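Local coordinates for protein ferredoxin-NADP reductase (Neisseria gonorrhoeae MIA_2011_03-10, PDB 5TR9) that probably transfers electrons between NADP(H) and ferredoxin or flavodoxin through its bound FAD, at residues I62-Y66 and P88-F93. Sequence-based numbering, arbitrary orientation.
Sequences IWRAY and PMSALF. With FAD (flavin-adenine dinucleotide), chain C.
The Y66 and F93 rings meet obliquely, planes at 52°, with Y66 CE1 at the F93 edge, in its plane. One face of the Y66 ring looks toward FAD O2', off-centre; at its edge, near the ring plane, M89 CG comes to 3.2 Å from Y66 OH, which also shares a 2.7 Å hydrogen bond with FAD O4'. The same M89 CG lies over one face of F93, toward the rim, while SD turns to I62 CG2. The R64 guanidinium has FAD PA at its edge, in plane: NE donates to O2A (2.9 Å), NH2 to O1A, and NH1 to W63 O from above the carbonyl plane, three bonds that together fix its rotation. R64 CG lies 3.8 Å from M89 CB; the bend at chi2 (-68°) then turns NE and NH2 to the phosphate. Strand 60-67 belongs to the antiparallel beta-barrel of the ferredoxin reductase FAD domain; segments 62-66 and 88-93 cross at 93°. The pyrophosphate lies at the N-terminus of helix 88-95, whose dipole probably favours its charge: M89 N donates to O2P, S90 N to O1P, and S90 OG adds a 2.6 Å bond to O1P. Farther from the flavin, I62 packs CD1 on P88 CB and CG2 against L92 CD1 (3.6 Å).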
loop_
_atom_site.group_PDB
_atom_site.type_symbol
_atom_site.label_atom_id
_atom_site.label_comp_id
_atom_site.label_asym_id
_atom_site.label_seq_id
_atom_site.Cartn_x
_atom_site.Cartn_y
_atom_site.Cartn_z
ATOM N N ILE A 62 19.543 12.116 -5.488
ATOM C CA ILE A 62 19.000 11.246 -4.455
ATOM C C ILE A 62 17.755 10.586 -5.025
ATOM O O ILE A 62 16.948 11.241 -5.693
ATOM C CB ILE A 62 18.699 12.000 -3.138
ATOM C CG1 ILE A 62 18.203 11.019 -2.074
ATOM C CG2 ILE A 62 17.727 13.157 -3.354
ATOM C CD1 ILE A 62 18.126 11.621 -0.678
ATOM N N TRP A 63 17.620 9.283 -4.792
ATOM C CA TRP A 63 16.513 8.493 -5.323
ATOM C C TRP A 63 15.883 7.649 -4.229
ATOM O O TRP A 63 16.602 7.062 -3.410
ATOM C CB TRP A 63 16.986 7.548 -6.421
ATOM C CG TRP A 63 17.448 8.214 -7.662
ATOM C CD1 TRP A 63 18.731 8.515 -8.002
ATOM C CD2 TRP A 63 16.627 8.646 -8.750
ATOM N NE1 TRP A 63 18.764 9.119 -9.240
ATOM C CE2 TRP A 63 17.484 9.209 -9.719
ATOM C CE3 TRP A 63 15.251 8.608 -9.000
ATOM C CZ2 TRP A 63 17.005 9.741 -10.922
ATOM C CZ3 TRP A 63 14.776 9.135 -10.195
ATOM C CH2 TRP A 63 15.653 9.696 -11.137
ATOM N N ARG A 64 14.550 7.534 -4.265
ATOM C CA ARG A 64 13.814 6.658 -3.351
ATOM C C ARG A 64 12.588 6.077 -4.051
ATOM O O ARG A 64 12.027 6.687 -4.967
ATOM C CB ARG A 64 13.355 7.399 -2.079
ATOM C CG ARG A 64 14.481 7.854 -1.139
ATOM C CD ARG A 64 15.180 6.669 -0.488
ATOM N NE ARG A 64 16.074 7.065 0.604
ATOM C CZ ARG A 64 17.337 7.460 0.442
ATOM N NH1 ARG A 64 17.867 7.553 -0.779
ATOM N NH2 ARG A 64 18.078 7.775 1.506
ATOM N N ALA A 65 12.143 4.910 -3.577
ATOM C CA ALA A 65 10.971 4.241 -4.142
ATOM C C ALA A 65 9.690 4.609 -3.392
ATOM O O ALA A 65 9.690 4.751 -2.161
ATOM C CB ALA A 65 11.160 2.721 -4.107
ATOM N N TYR A 66 8.585 4.742 -4.141
ATOM C CA TYR A 66 7.263 5.043 -3.580
ATOM C C TYR A 66 6.201 4.292 -4.361
ATOM O O TYR A 66 6.199 4.341 -5.591
ATOM C CB TYR A 66 6.953 6.555 -3.616
ATOM C CG TYR A 66 7.976 7.283 -2.797
ATOM C CD1 TYR A 66 7.824 7.410 -1.419
ATOM C CD2 TYR A 66 9.126 7.780 -3.393
ATOM C CE1 TYR A 66 8.801 8.015 -0.654
ATOM C CE2 TYR A 66 10.103 8.377 -2.644
ATOM C CZ TYR A 66 9.931 8.503 -1.284
ATOM O OH TYR A 66 10.927 9.088 -0.550
ATOM N N PRO A 88 16.992 11.925 4.658
ATOM C CA PRO A 88 17.353 12.927 3.639
ATOM C C PRO A 88 16.253 13.206 2.632
ATOM O O PRO A 88 16.030 14.381 2.298
ATOM C CB PRO A 88 18.610 12.326 2.986
ATOM C CG PRO A 88 18.498 10.852 3.235
ATOM C CD PRO A 88 17.873 10.744 4.610
ATOM N N MET A 89 15.551 12.188 2.122
ATOM C CA MET A 89 14.464 12.487 1.194
ATOM C C MET A 89 13.332 13.207 1.911
ATOM O O MET A 89 12.707 14.116 1.348
ATOM C CB MET A 89 13.948 11.212 0.521
ATOM C CG MET A 89 13.084 11.500 -0.707
ATOM S SD MET A 89 14.117 12.054 -2.083
ATOM C CE MET A 89 13.147 11.508 -3.487
ATOM N N SER A 90 13.073 12.822 3.166
ATOM C CA SER A 90 12.012 13.453 3.939
ATOM C C SER A 90 12.257 14.948 4.100
ATOM O O SER A 90 11.314 15.741 4.030
ATOM C CB SER A 90 11.886 12.776 5.307
ATOM O OG SER A 90 11.497 11.422 5.130
ATOM N N ALA A 91 13.521 15.354 4.283
ATOM C CA ALA A 91 13.826 16.775 4.400
ATOM C C ALA A 91 13.502 17.509 3.110
ATOM O O ALA A 91 13.056 18.662 3.135
ATOM C CB ALA A 91 15.294 16.967 4.762
ATOM N N LEU A 92 13.745 16.866 1.968
ATOM C CA LEU A 92 13.395 17.503 0.703
ATOM C C LEU A 92 11.883 17.549 0.518
ATOM O O LEU A 92 11.345 18.554 0.043
ATOM C CB LEU A 92 14.056 16.765 -0.465
ATOM C CG LEU A 92 15.581 16.744 -0.388
ATOM C CD1 LEU A 92 16.137 15.826 -1.465
ATOM C CD2 LEU A 92 16.174 18.152 -0.507
ATOM N N PHE A 93 11.184 16.461 0.860
ATOM C CA PHE A 93 9.728 16.472 0.754
ATOM C C PHE A 93 9.127 17.573 1.617
ATOM O O PHE A 93 8.128 18.196 1.240
ATOM C CB PHE A 93 9.151 15.115 1.179
ATOM C CG PHE A 93 9.270 14.019 0.153
ATOM C CD1 PHE A 93 9.660 14.271 -1.151
ATOM C CD2 PHE A 93 8.932 12.719 0.506
ATOM C CE1 PHE A 93 9.725 13.235 -2.081
ATOM C CE2 PHE A 93 9.004 11.685 -0.412
ATOM C CZ PHE A 93 9.394 11.937 -1.702
HETATM P PA FAD C . 15.790 6.808 4.500
HETATM O O1A FAD C . 17.251 7.105 4.576
HETATM O O2A FAD C . 15.304 6.147 3.215
HETATM O O5B FAD C . 15.323 5.874 5.662
HETATM C C5B FAD C . 15.702 6.129 7.029
HETATM C C4B FAD C . 14.967 5.127 7.885
HETATM O O4B FAD C . 13.576 5.501 7.949
HETATM C C3B FAD C . 14.949 3.705 7.343
HETATM O O3B FAD C . 16.113 2.977 7.716
HETATM C C2B FAD C . 13.699 3.120 8.002
HETATM O O2B FAD C . 13.964 2.690 9.334
HETATM C C1B FAD C . 12.776 4.336 8.074
HETATM N N9A FAD C . 11.748 4.396 7.045
HETATM C C8A FAD C . 11.910 4.680 5.716
HETATM N N7A FAD C . 10.784 4.716 5.039
HETATM C C5A FAD C . 9.818 4.455 6.000
HETATM C C6A FAD C . 8.417 4.354 5.925
HETATM N N6A FAD C . 7.726 4.504 4.790
HETATM N N1A FAD C . 7.747 4.070 7.066
HETATM C C2A FAD C . 8.441 3.920 8.201
HETATM N N3A FAD C . 9.762 3.990 8.390
HETATM C C4A FAD C . 10.396 4.272 7.243
HETATM N N1 FAD C . 8.019 5.279 1.780
HETATM C C2 FAD C . 6.840 5.961 1.849
HETATM O O2 FAD C . 6.688 6.900 2.646
HETATM N N3 FAD C . 5.786 5.575 1.029
HETATM C C4 FAD C . 5.810 4.532 0.115
HETATM O O4 FAD C . 4.822 4.284 -0.577
HETATM C C4X FAD C . 7.070 3.832 0.048
HETATM N N5 FAD C . 7.173 2.810 -0.782
HETATM C C5X FAD C . 8.384 2.146 -0.840
HETATM C C6 FAD C . 8.514 1.066 -1.718
HETATM C C7 FAD C . 9.708 0.363 -1.814
HETATM C C7M FAD C . 9.821 -0.786 -2.782
HETATM C C8 FAD C . 10.805 0.749 -1.028
HETATM C C8M FAD C . 12.115 0.004 -1.120
HETATM C C9 FAD C . 10.677 1.820 -0.146
HETATM C C9A FAD C . 9.482 2.525 -0.050
HETATM N N10 FAD C . 9.303 3.592 0.863
HETATM C C10 FAD C . 8.123 4.283 0.913
HETATM C "C1'" FAD C . 10.434 4.136 1.618
HETATM C "C2'" FAD C . 11.029 5.333 0.853
HETATM O "O2'" FAD C . 11.710 4.916 -0.333
HETATM C "C3'" FAD C . 11.987 6.143 1.729
HETATM O "O3'" FAD C . 12.907 5.265 2.367
HETATM C "C4'" FAD C . 11.283 7.095 2.699
HETATM O "O4'" FAD C . 10.617 8.111 1.944
HETATM C "C5'" FAD C . 12.232 7.753 3.679
HETATM O "O5'" FAD C . 13.301 8.382 2.946
HETATM P P FAD C . 14.429 9.199 3.705
HETATM O O1P FAD C . 13.805 10.369 4.455
HETATM O O2P FAD C . 15.509 9.487 2.722
HETATM O O3P FAD C . 14.949 8.123 4.779
#